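Local coordinates for protein glycosaminoglycan xylosylkinase (Hydra vulgaris, PDB 5XOM) that probably phosphorylates xylose in the linker of glycosaminoglycans, as a Fam20-family member with a protein-kinase-like fold, at residues D142-F147 / S340-K345; A61-V64 / E69-K72; A134-F139 / E207-L212; T266-F271 / S313-C318; F147-P152 / Y326-I331. All coordinates share one frame; numbering follows the deposited sequence.

Interaction 1: D142-F147 / S340-K345; sequences DRLLGF and SVLLDK
Leu144 lies in the last turn of helix 132-144, which probably corresponds to the αC helix of a kinase-like N-lobe, and it packs there against Leu342 and Leu343 of helix 339-347. The helix ends in a Schellman motif: Gly146 takes a positive phi, and Phe147 N and Gly146 N bond back to Asp142 O and Arg143 O. Leu144 divides its two methyls between neighbouring residues of the partner helix. CD2 is the closer branch, 3.7 Å from Leu343 CB, and it also lies 3.7 Å from Leu343 N, which places it against the helix backbone. CD1 reaches Leu342 at CB, 4.1 Å away. With CG of Leu144 turned away from its own backbone N (chi1 175°), the fork extends outward from the helix and meets the Leu342 side chain at roughly a right angle. Leu339 and Arg346, one helical turn to each side along the partner helix, also touch Leu144, and Leu343 packs in addition on Leu364 of helix 358-382. No hydrogen bond joins the two segments. Between them the contact is purely apolar, a fit of methyl and methylene groups that supplies no directional bond.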
# COMPACT_ATOMS: atom_id res chain seq x y z
N ASP A 142 8.89 14.80 2.75
CA ASP A 142 7.47 15.02 2.50
C ASP A 142 6.66 13.78 2.84
O ASP A 142 5.57 13.88 3.42
CB ASP A 142 7.28 15.41 1.03
CG ASP A 142 5.84 15.32 0.57
OD1 ASP A 142 5.41 14.24 0.12
OD2 ASP A 142 5.12 16.34 0.64
N ARG A 143 7.19 12.59 2.55
CA ARG A 143 6.53 11.35 2.95
C ARG A 143 6.67 11.12 4.45
O ARG A 143 5.71 10.72 5.12
CB ARG A 143 7.11 10.17 2.17
CG ARG A 143 7.03 10.37 0.67
CD ARG A 143 7.41 9.12 -0.08
NE ARG A 143 6.40 8.07 0.10
CZ ARG A 143 6.65 6.91 0.69
NH1 ARG A 143 7.86 6.63 1.15
NH2 ARG A 143 5.68 6.01 0.82
N LEU A 144 7.87 11.37 5.01
CA LEU A 144 8.10 11.14 6.43
C LEU A 144 7.17 11.98 7.30
O LEU A 144 6.66 11.50 8.32
CB LEU A 144 9.57 11.44 6.77
CG LEU A 144 9.97 11.37 8.25
CD1 LEU A 144 9.71 9.97 8.78
CD2 LEU A 144 11.44 11.76 8.42
N LEU A 145 6.92 13.23 6.91
CA LEU A 145 6.03 14.08 7.68
C LEU A 145 4.56 13.85 7.36
O LEU A 145 3.70 14.50 7.98
CB LEU A 145 6.36 15.56 7.45
CG LEU A 145 7.74 16.06 7.86
CD1 LEU A 145 7.96 17.47 7.32
CD2 LEU A 145 7.91 16.00 9.38
N GLY A 146 4.24 12.96 6.43
CA GLY A 146 2.85 12.65 6.12
C GLY A 146 2.15 13.65 5.24
O GLY A 146 0.91 13.64 5.18
N PHE A 147 2.88 14.54 4.57
CA PHE A 147 2.24 15.48 3.65
C PHE A 147 1.84 14.78 2.35
O PHE A 147 0.73 15.00 1.85
CB PHE A 147 3.17 16.66 3.36
CG PHE A 147 3.32 17.62 4.52
CD1 PHE A 147 2.21 18.08 5.20
CD2 PHE A 147 4.57 18.05 4.92
CE1 PHE A 147 2.34 18.97 6.26
CE2 PHE A 147 4.71 18.94 5.97
CZ PHE A 147 3.59 19.39 6.65
N SER A 340 15.66 13.61 11.97
CA SER A 340 16.78 13.44 11.05
C SER A 340 17.28 12.01 11.03
O SER A 340 17.73 11.53 9.98
CB SER A 340 17.91 14.40 11.42
OG SER A 340 18.60 13.98 12.58
N VAL A 341 17.21 11.31 12.16
CA VAL A 341 17.60 9.90 12.16
C VAL A 341 16.65 9.09 11.28
O VAL A 341 17.09 8.28 10.46
CB VAL A 341 17.65 9.36 13.60
CG1 VAL A 341 17.66 7.84 13.59
CG2 VAL A 341 18.87 9.92 14.32
N LEU A 342 15.34 9.33 11.41
CA LEU A 342 14.38 8.62 10.57
C LEU A 342 14.51 9.02 9.11
O LEU A 342 14.35 8.19 8.21
CB LEU A 342 12.96 8.87 11.07
CG LEU A 342 12.62 8.35 12.47
CD1 LEU A 342 11.17 8.63 12.82
CD2 LEU A 342 12.91 6.85 12.54
N LEU A 343 14.79 10.30 8.84
CA LEU A 343 14.90 10.73 7.45
C LEU A 343 16.12 10.10 6.79
O LEU A 343 16.05 9.65 5.64
CB LEU A 343 14.96 12.25 7.34
CG LEU A 343 15.24 12.71 5.90
CD1 LEU A 343 14.00 12.53 5.04
CD2 LEU A 343 15.68 14.15 5.87
N ASP A 344 17.25 10.04 7.49
CA ASP A 344 18.44 9.51 6.86
C ASP A 344 18.33 8.02 6.57
O ASP A 344 18.95 7.53 5.61
CB ASP A 344 19.68 9.77 7.71
CG ASP A 344 20.95 9.71 6.89
OD1 ASP A 344 21.04 10.45 5.88
OD2 ASP A 344 21.84 8.91 7.21
N LYS A 345 17.54 7.29 7.35
CA LYS A 345 17.31 5.88 7.05
C LYS A 345 16.63 5.70 5.70
O LYS A 345 16.95 4.77 4.95
CB LYS A 345 16.48 5.22 8.15
CG LYS A 345 17.28 4.88 9.39
CD LYS A 345 16.38 4.40 10.52
CE LYS A 345 17.18 4.07 11.77
NZ LYS A 345 16.29 3.70 12.90

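Interaction 2: A61-V64 / E69-K72; sequences ALTV and EIYK
Val64 and Ile70 mark the nearest backbone approach, 7.4 Å between their CA atoms, where an extended chain (Val64 phi -126°, psi 167°) runs up to the early turns of helix 67-79. Ile70 is the central side chain. Its CD1 comes across Thr63 at about a right angle and lies 3.8 Å from Thr63 CB, with Thr63 CG2 equally near. Farther back along the same branch, Ile70 CG1 sits 3.8 Å from Val64 O, so one isoleucine spans two consecutive residues of the extended chain. Val64 places CG2 between its backbone N and carbonyl carbon (CG1 at chi1 -68°), and this methyl meets Glu69 OE1 at 3.8 Å, a packing distance only. The other carboxylate oxygen, Glu69 OE2, is hydrogen-bonded to Ser66 OG of the second subunit, which draws the acid to the subunit interface. Val64 O has its own donor in Arg143 NH2 of helix 132-144. Around the contact, Ile70 also packs on Phe139 and Arg143 of helix 132-144 and on Met56 of helix 49-56. Glu69 leans on Val52 of that last helix, while Thr63 adjoins Tyr148 and Pro152 in the loop leading to strand 153-159.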
# COMPACT_ATOMS: atom_id res chain seq x y z
N ALA A 61 -3.45 13.79 -2.28
CA ALA A 61 -2.22 13.03 -2.05
C ALA A 61 -1.59 12.67 -3.39
O ALA A 61 -2.22 12.00 -4.21
CB ALA A 61 -2.49 11.76 -1.23
N LEU A 62 -0.34 13.09 -3.59
CA LEU A 62 0.39 12.65 -4.77
C LEU A 62 1.02 11.28 -4.57
O LEU A 62 1.11 10.50 -5.53
CB LEU A 62 1.48 13.67 -5.14
CG LEU A 62 1.05 15.02 -5.73
CD1 LEU A 62 2.29 15.80 -6.17
CD2 LEU A 62 0.05 14.85 -6.88
N THR A 63 1.43 10.95 -3.35
CA THR A 63 2.03 9.67 -3.04
C THR A 63 1.32 9.05 -1.84
O THR A 63 0.49 9.68 -1.18
CB THR A 63 3.53 9.81 -2.75
OG1 THR A 63 3.72 10.72 -1.66
CG2 THR A 63 4.27 10.34 -3.98
N VAL A 64 1.66 7.79 -1.56
CA VAL A 64 0.97 6.99 -0.56
C VAL A 64 1.98 6.44 0.44
O VAL A 64 3.19 6.47 0.22
CB VAL A 64 0.17 5.84 -1.20
CG1 VAL A 64 -0.98 6.40 -2.01
CG2 VAL A 64 1.09 5.00 -2.08
N GLU A 69 4.71 0.29 -3.20
CA GLU A 69 4.29 1.02 -4.39
C GLU A 69 5.30 2.10 -4.77
O GLU A 69 5.62 2.28 -5.95
CB GLU A 69 2.90 1.62 -4.17
CG GLU A 69 1.81 0.58 -3.96
CD GLU A 69 0.40 1.16 -4.06
OE1 GLU A 69 0.25 2.28 -4.58
OE2 GLU A 69 -0.56 0.48 -3.63
N ILE A 70 5.83 2.82 -3.77
CA ILE A 70 6.75 3.92 -4.06
C ILE A 70 8.10 3.39 -4.52
O ILE A 70 8.66 3.88 -5.51
CB ILE A 70 6.88 4.84 -2.83
CG1 ILE A 70 5.60 5.66 -2.67
CG2 ILE A 70 8.05 5.79 -2.98
CD1 ILE A 70 5.41 6.68 -3.79
N TYR A 71 8.64 2.37 -3.84
CA TYR A 71 9.92 1.80 -4.28
C TYR A 71 9.82 1.22 -5.68
O TYR A 71 10.79 1.25 -6.44
CB TYR A 71 10.43 0.72 -3.32
CG TYR A 71 10.96 1.23 -2.00
CD1 TYR A 71 10.54 2.45 -1.48
CD2 TYR A 71 11.90 0.50 -1.28
CE1 TYR A 71 11.02 2.91 -0.27
CE2 TYR A 71 12.39 0.96 -0.07
CZ TYR A 71 11.94 2.17 0.43
OH TYR A 71 12.41 2.65 1.63
N LYS A 72 8.66 0.67 -6.03
CA LYS A 72 8.47 0.17 -7.39
C LYS A 72 8.65 1.29 -8.41
O LYS A 72 9.26 1.08 -9.47
CB LYS A 72 7.08 -0.46 -7.51
CG LYS A 72 6.78 -1.13 -8.84
CD LYS A 72 5.45 -1.86 -8.73
CE LYS A 72 5.07 -2.50 -10.04
NZ LYS A 72 5.82 -3.77 -10.23

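Interaction 3: A134-F139 / E207-L212; sequences AEIAAF and EGALIL
Glu135 sets CG beside its backbone N (chi1 -70°), against strand 205-212, and then bends at its second torsion (chi2 -80°) to turn the carboxylate aside, whereas Ile136 runs nearly straight from CG1 to CD1 (chi2 164°) and reaches Ala209 with that branch. The Ala209 methyl is the common point: its CB stands 4.1 Å from Ile136 CG1 and 4.2 Å from Ile136 CD1, and Glu135 CB is a little farther at 4.4 Å. Two residues along the strand, Ile211 CD1 approaches Glu135 CG at 4.2 Å, the two side chains crossing at about a right angle. Ala209 and Ile211 thus present alternate positions on one face of the strand, while Leu210 points the other way, onto Phe110. The segment axes come to 8.6 Å and cross at 45°, a spacing consistent with the small methyl of Ala209 lying under the helix. Only the hydrocarbon part of Glu135 serves this packing. Its buried carboxylate is held by others: OE2 forms a salt bridge with Lys111 NZ of strand 106-112, and OE1 accepts from Asn297 N, so both oxygens are satisfied and the plane of the acid is probably well fixed. Val153 of the neighbouring strand touches both Ile136 and Ile211 and continues the apolar layer. A helix packed on a five-stranded antiparallel sheet of order 1-2-3-5-4, its glutamate paired with a lysine of the third strand, is characteristic of the protein-kinase N-lobe, consistent with helix 132-144 standing in for αC.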
# COMPACT_ATOMS: atom_id res chain seq x y z
N ALA A 134 18.90 18.28 -2.68
CA ALA A 134 17.80 18.84 -1.90
C ALA A 134 16.46 18.30 -2.38
O ALA A 134 15.56 18.05 -1.56
CB ALA A 134 17.82 20.36 -1.99
N GLU A 135 16.30 18.10 -3.70
CA GLU A 135 15.06 17.52 -4.21
C GLU A 135 14.84 16.13 -3.64
O GLU A 135 13.71 15.78 -3.28
CB GLU A 135 15.08 17.46 -5.75
CG GLU A 135 14.98 18.81 -6.46
CD GLU A 135 13.56 19.37 -6.57
OE1 GLU A 135 12.64 18.92 -5.84
OE2 GLU A 135 13.35 20.28 -7.39
N ILE A 136 15.90 15.32 -3.57
CA ILE A 136 15.78 13.97 -3.02
C ILE A 136 15.39 14.03 -1.55
O ILE A 136 14.46 13.35 -1.11
CB ILE A 136 17.10 13.20 -3.22
CG1 ILE A 136 17.41 13.07 -4.71
CG2 ILE A 136 17.02 11.82 -2.57
CD1 ILE A 136 18.82 12.68 -5.00
N ALA A 137 16.10 14.85 -0.77
CA ALA A 137 15.81 14.94 0.66
C ALA A 137 14.41 15.49 0.90
O ALA A 137 13.69 15.00 1.78
CB ALA A 137 16.86 15.79 1.36
N ALA A 138 14.00 16.50 0.13
CA ALA A 138 12.68 17.09 0.33
C ALA A 138 11.57 16.10 0.02
O ALA A 138 10.54 16.07 0.69
CB ALA A 138 12.54 18.35 -0.53
N PHE A 139 11.76 15.26 -1.00
CA PHE A 139 10.73 14.28 -1.33
C PHE A 139 10.56 13.26 -0.21
O PHE A 139 9.43 12.98 0.21
CB PHE A 139 11.06 13.59 -2.65
CG PHE A 139 10.43 12.24 -2.80
CD1 PHE A 139 9.06 12.11 -2.92
CD2 PHE A 139 11.22 11.11 -2.82
CE1 PHE A 139 8.48 10.85 -3.05
CE2 PHE A 139 10.66 9.85 -2.96
CZ PHE A 139 9.29 9.73 -3.07
N GLU A 207 26.13 13.17 -12.01
CA GLU A 207 25.20 12.93 -10.91
C GLU A 207 24.07 13.95 -10.96
O GLU A 207 24.29 15.13 -11.24
CB GLU A 207 25.96 13.04 -9.58
CG GLU A 207 25.13 12.85 -8.33
CD GLU A 207 25.93 13.14 -7.05
OE1 GLU A 207 25.34 13.63 -6.07
OE2 GLU A 207 27.15 12.88 -7.03
N GLY A 208 22.85 13.49 -10.68
CA GLY A 208 21.73 14.40 -10.61
C GLY A 208 20.51 13.73 -10.01
O GLY A 208 20.56 12.59 -9.55
N ALA A 209 19.41 14.48 -10.01
CA ALA A 209 18.13 14.02 -9.49
C ALA A 209 17.09 14.01 -10.61
O ALA A 209 17.06 14.92 -11.44
CB ALA A 209 17.64 14.91 -8.34
N LEU A 210 16.26 12.97 -10.63
CA LEU A 210 15.15 12.86 -11.57
C LEU A 210 13.85 13.06 -10.82
O LEU A 210 13.63 12.42 -9.78
CB LEU A 210 15.15 11.49 -12.26
CG LEU A 210 16.11 11.20 -13.43
CD1 LEU A 210 17.56 11.34 -13.02
CD2 LEU A 210 15.88 9.80 -13.96
N ILE A 211 12.98 13.94 -11.33
CA ILE A 211 11.68 14.23 -10.72
C ILE A 211 10.59 13.89 -11.74
O ILE A 211 10.61 14.42 -12.86
CB ILE A 211 11.56 15.70 -10.28
CG1 ILE A 211 12.70 16.07 -9.32
CG2 ILE A 211 10.20 15.94 -9.60
CD1 ILE A 211 13.83 16.83 -9.98
N LEU A 212 9.65 13.04 -11.34
CA LEU A 212 8.56 12.63 -12.22
C LEU A 212 7.63 13.78 -12.58
O LEU A 212 7.20 14.55 -11.72
CB LEU A 212 7.71 11.53 -11.58
CG LEU A 212 8.21 10.11 -11.51
CD1 LEU A 212 7.17 9.26 -10.81
CD2 LEU A 212 8.50 9.57 -12.91

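Interaction 4: T266-F271 / S313-C318; sequences TSIFDF and SPLVQC
Ser267 and Pro314 meet where two helices of the kinase-like C-lobe cross, helix 259-273, which probably corresponds to αE, and the short helix 313-318. The segment axes are 9.0 Å apart, with their N-to-C directions at 130°. Ser267 CB rests against the CG-CD side of the proline ring, 3.8 Å from Pro314 CG, with Pro314 CD equally close. The hydroxyl is turned between the serine's own backbone N and carbonyl carbon (chi1 77°), where it bonds back to Ile264 O one turn earlier. Ser267 OG therefore does not spend its polarity on the partner helix; it stays 4.0 Å from Leu315 N, too far for a bond, and rests beside the ring at Pro314 CB. Beside this pair Ile268 and Leu315 touch by their ends alone. Ile264, one turn before Ile268 on helix 259-273, packs on both Pro314 and Leu315, while Leu315 also leans on Val375 of helix 358-382. Replacing Pro314 by a glycine would probably open a gap over Ser267 CB and leave Ile264 with less to pack on, since the ring carbons make this part of the contact. At the other end of the short helix, Cys318 is tied by a disulfide to Cys245. The outermost methyls across the crossing, Ile268 CD1 and Leu315 CD2, are 4.3 Å apart.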
# COMPACT_ATOMS: atom_id res chain seq x y z
N THR A 266 2.79 24.09 4.04
CA THR A 266 3.95 24.19 3.16
C THR A 266 4.99 25.17 3.70
O THR A 266 6.18 25.01 3.42
CB THR A 266 3.48 24.58 1.75
OG1 THR A 266 2.66 23.53 1.22
CG2 THR A 266 4.67 24.79 0.81
N SER A 267 4.56 26.17 4.48
CA SER A 267 5.55 27.06 5.09
C SER A 267 6.36 26.34 6.16
O SER A 267 7.55 26.61 6.33
CB SER A 267 4.86 28.29 5.68
OG SER A 267 4.22 27.98 6.91
N ILE A 268 5.73 25.39 6.87
CA ILE A 268 6.47 24.57 7.82
C ILE A 268 7.45 23.66 7.09
O ILE A 268 8.61 23.53 7.48
CB ILE A 268 5.48 23.75 8.68
CG1 ILE A 268 4.74 24.67 9.65
CG2 ILE A 268 6.20 22.62 9.42
CD1 ILE A 268 3.54 24.00 10.31
N PHE A 269 6.99 23.03 6.01
CA PHE A 269 7.86 22.16 5.22
C PHE A 269 9.01 22.96 4.61
O PHE A 269 10.16 22.52 4.66
CB PHE A 269 7.02 21.46 4.15
CG PHE A 269 7.81 20.69 3.12
CD1 PHE A 269 8.28 19.41 3.41
CD2 PHE A 269 8.04 21.21 1.86
CE1 PHE A 269 8.98 18.68 2.47
CE2 PHE A 269 8.74 20.48 0.90
CZ PHE A 269 9.21 19.21 1.21
N ASP A 270 8.71 24.14 4.06
CA ASP A 270 9.76 24.96 3.47
C ASP A 270 10.73 25.48 4.52
O ASP A 270 11.93 25.63 4.24
CB ASP A 270 9.15 26.13 2.69
CG ASP A 270 8.66 25.71 1.32
OD1 ASP A 270 9.18 24.71 0.77
OD2 ASP A 270 7.76 26.39 0.77
N PHE A 271 10.23 25.76 5.73
CA PHE A 271 11.10 26.23 6.80
C PHE A 271 12.08 25.14 7.23
O PHE A 271 13.25 25.43 7.50
CB PHE A 271 10.27 26.70 7.99
CG PHE A 271 11.08 26.98 9.23
CD1 PHE A 271 11.95 28.06 9.30
CD2 PHE A 271 11.01 26.12 10.31
CE1 PHE A 271 12.70 28.29 10.45
CE2 PHE A 271 11.76 26.34 11.45
CZ PHE A 271 12.60 27.42 11.53
N SER A 313 6.31 32.73 8.19
CA SER A 313 5.37 33.84 8.34
C SER A 313 3.90 33.46 8.21
O SER A 313 3.10 33.97 9.01
CB SER A 313 5.71 34.94 7.33
OG SER A 313 6.79 35.74 7.79
N PRO A 314 3.48 32.59 7.28
CA PRO A 314 2.06 32.20 7.27
C PRO A 314 1.60 31.60 8.59
O PRO A 314 0.51 31.93 9.06
CB PRO A 314 1.99 31.18 6.13
CG PRO A 314 3.09 31.57 5.22
CD PRO A 314 4.20 32.03 6.12
N LEU A 315 2.42 30.75 9.22
CA LEU A 315 2.01 30.20 10.51
C LEU A 315 2.07 31.24 11.61
O LEU A 315 1.14 31.35 12.42
CB LEU A 315 2.88 28.99 10.87
CG LEU A 315 2.63 28.43 12.27
CD1 LEU A 315 1.32 27.67 12.31
CD2 LEU A 315 3.79 27.55 12.70
N VAL A 316 3.14 32.05 11.64
CA VAL A 316 3.34 32.99 12.74
C VAL A 316 2.30 34.10 12.71
O VAL A 316 1.80 34.53 13.76
CB VAL A 316 4.77 33.55 12.70
CG1 VAL A 316 4.93 34.68 13.70
CG2 VAL A 316 5.78 32.44 12.99
N GLN A 317 1.95 34.59 11.52
CA GLN A 317 1.01 35.69 11.43
C GLN A 317 -0.44 35.22 11.48
O GLN A 317 -1.30 35.91 12.05
CB GLN A 317 1.27 36.52 10.17
CG GLN A 317 2.59 37.30 10.23
CD GLN A 317 2.84 38.14 9.00
OE1 GLN A 317 2.26 37.92 7.94
NE2 GLN A 317 3.71 39.14 9.14
N CYS A 318 -0.74 34.04 10.91
CA CYS A 318 -2.12 33.56 10.88
C CYS A 318 -2.52 32.81 12.15
O CYS A 318 -3.70 32.86 12.54
CB CYS A 318 -2.33 32.64 9.67
SG CYS A 318 -2.20 33.45 8.04

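Interaction 5: F147-P152 / Y326-I331; sequences FYRAPP and YNRLKI
Phe147 and Arg328 bury most of this contact, which joins the loop between helix 132-144 and strand 153-159, probably the equivalent of the αC-β4 loop of a kinase-like N-lobe, to helix 323-334 of the C-lobe. Arg328 stretches across from its helix, bends at its third torsion and brings NH2 to 3.4 Å from Phe147 CD1, with Phe147 CE1 nearly as close. Ring and guanidinium stand almost perpendicular, 87° between their planes. Phe147 CE1 lies in plane at the guanidinium edge, whereas NH2 meets the ring obliquely. Arg328 NE donates to Leu145 O, just past the end of helix 132-144, which helps fix the turn of the guanidinium. Arg149, third in the group, gives little surface to the helix but lays one guanidinium face against the same ring: Phe147 CD1 lies 3.8 Å above the plane, over its centre. The ring carbon CD1 thus touches both arginines. Arg149 NH2 and Arg328 NH2 are 4.5 Å apart, and this likeness of charge is probably eased by Asp265, which forms a salt bridge with Arg149 NH1 and also touches Phe147. Within the loop, Arg149 NE donates to Phe147 O at 3.2 Å with an N-H...O angle of 147°, the donor lying above the carbonyl plane, 40° out of it.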
# COMPACT_ATOMS: atom_id res chain seq x y z
N PHE A 147 2.88 14.54 4.57
CA PHE A 147 2.24 15.48 3.65
C PHE A 147 1.84 14.78 2.35
O PHE A 147 0.73 15.00 1.85
CB PHE A 147 3.17 16.66 3.36
CG PHE A 147 3.32 17.62 4.52
CD1 PHE A 147 2.21 18.08 5.20
CD2 PHE A 147 4.57 18.05 4.92
CE1 PHE A 147 2.34 18.97 6.26
CE2 PHE A 147 4.71 18.94 5.97
CZ PHE A 147 3.59 19.39 6.65
N TYR A 148 2.73 13.96 1.79
CA TYR A 148 2.48 13.20 0.56
C TYR A 148 2.09 14.11 -0.61
O TYR A 148 1.24 13.76 -1.43
CB TYR A 148 1.43 12.11 0.80
CG TYR A 148 1.86 11.07 1.82
CD1 TYR A 148 2.87 10.15 1.53
CD2 TYR A 148 1.28 11.01 3.09
CE1 TYR A 148 3.28 9.22 2.46
CE2 TYR A 148 1.69 10.07 4.03
CZ TYR A 148 2.69 9.18 3.71
OH TYR A 148 3.10 8.26 4.64
N ARG A 149 2.75 15.26 -0.72
CA ARG A 149 2.47 16.26 -1.75
C ARG A 149 3.61 16.50 -2.72
O ARG A 149 3.57 17.48 -3.47
CB ARG A 149 2.10 17.59 -1.10
CG ARG A 149 0.99 17.42 -0.18
CD ARG A 149 0.69 18.60 0.68
NE ARG A 149 -0.09 18.07 1.77
CZ ARG A 149 -0.62 18.76 2.75
NH1 ARG A 149 -0.50 20.09 2.82
NH2 ARG A 149 -1.30 18.11 3.68
N ALA A 150 4.66 15.68 -2.66
CA ALA A 150 5.83 15.85 -3.50
C ALA A 150 5.93 14.72 -4.52
O ALA A 150 5.76 13.56 -4.15
CB ALA A 150 7.10 15.89 -2.65
N PRO A 151 6.18 15.03 -5.79
CA PRO A 151 6.37 13.99 -6.80
C PRO A 151 7.66 13.15 -6.48
O PRO A 151 8.60 13.69 -5.91
CB PRO A 151 6.53 14.74 -8.11
CG PRO A 151 6.37 16.18 -7.81
CD PRO A 151 6.33 16.39 -6.34
N PRO A 152 7.63 11.88 -6.84
CA PRO A 152 8.82 11.02 -6.59
C PRO A 152 10.10 11.58 -7.21
O PRO A 152 10.12 12.08 -8.34
CB PRO A 152 8.42 9.69 -7.23
CG PRO A 152 6.92 9.66 -7.15
CD PRO A 152 6.41 11.09 -7.07
N TYR A 326 -0.61 19.13 13.04
CA TYR A 326 -0.19 19.26 14.43
C TYR A 326 0.06 17.89 15.07
O TYR A 326 1.06 17.69 15.76
CB TYR A 326 -1.24 20.03 15.22
CG TYR A 326 -0.98 20.16 16.70
CD1 TYR A 326 0.13 20.85 17.18
CD2 TYR A 326 -1.85 19.59 17.62
CE1 TYR A 326 0.37 20.96 18.54
CE2 TYR A 326 -1.62 19.71 18.98
CZ TYR A 326 -0.52 20.39 19.44
OH TYR A 326 -0.29 20.50 20.79
N ASN A 327 -0.85 16.95 14.84
CA ASN A 327 -0.70 15.61 15.42
C ASN A 327 0.57 14.94 14.92
O ASN A 327 1.29 14.31 15.70
CB ASN A 327 -1.93 14.76 15.10
CG ASN A 327 -3.18 15.27 15.79
OD1 ASN A 327 -3.10 15.88 16.86
ND2 ASN A 327 -4.33 15.03 15.18
N ARG A 328 0.87 15.05 13.62
CA ARG A 328 2.07 14.41 13.10
C ARG A 328 3.33 15.11 13.60
O ARG A 328 4.34 14.45 13.90
CB ARG A 328 2.03 14.38 11.57
CG ARG A 328 0.82 13.64 10.99
CD ARG A 328 0.99 13.28 9.51
NE ARG A 328 1.16 14.47 8.67
CZ ARG A 328 0.16 15.15 8.11
NH1 ARG A 328 -1.10 14.77 8.30
NH2 ARG A 328 0.42 16.21 7.36
N LEU A 329 3.29 16.44 13.72
CA LEU A 329 4.43 17.17 14.26
C LEU A 329 4.72 16.79 15.70
O LEU A 329 5.88 16.78 16.13
CB LEU A 329 4.20 18.68 14.17
CG LEU A 329 4.22 19.33 12.78
CD1 LEU A 329 4.08 20.84 12.91
CD2 LEU A 329 5.48 18.98 12.01
N LYS A 330 3.68 16.47 16.47
CA LYS A 330 3.90 16.14 17.87
C LYS A 330 4.41 14.72 18.03
O LYS A 330 5.23 14.46 18.92
CB LYS A 330 2.60 16.31 18.66
CG LYS A 330 2.15 17.75 18.77
CD LYS A 330 1.74 18.11 20.19
CE LYS A 330 0.98 16.97 20.86
NZ LYS A 330 -0.40 16.77 20.32
N ILE A 331 3.99 13.81 17.15
CA ILE A 331 4.57 12.47 17.10
C ILE A 331 6.04 12.55 16.70
O ILE A 331 6.87 11.79 17.21
CB ILE A 331 3.77 11.59 16.13
CG1 ILE A 331 2.39 11.27 16.72
CG2 ILE A 331 4.54 10.32 15.77
CD1 ILE A 331 1.48 10.52 15.77

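How the interactions relate
Helix 132-144 and the loop after it tie the set together. Interactions 1 and 3 use opposite ends of this helix, about 14 Å apart between centres; interaction 3 holds the Glu135-Lys111 pair expected near the nucleotide site of a kinase fold. Interaction 5 lies about 8 Å from interaction 1 between centres, shares Phe147 with it, and is joined to it by Arg149 N to Asp142 OD2 (2.9 Å). The same loop reaches interaction 2 through Leu62 N to Tyr148 O (2.8 Å) and interaction 3 through Leu212 N to Pro152 O (3.2 Å). Interaction 4 lies in the C-lobe: Phe269 CZ is 3.4 Å from Ala138 O, while interaction 2 stays about 26 Å off between centres.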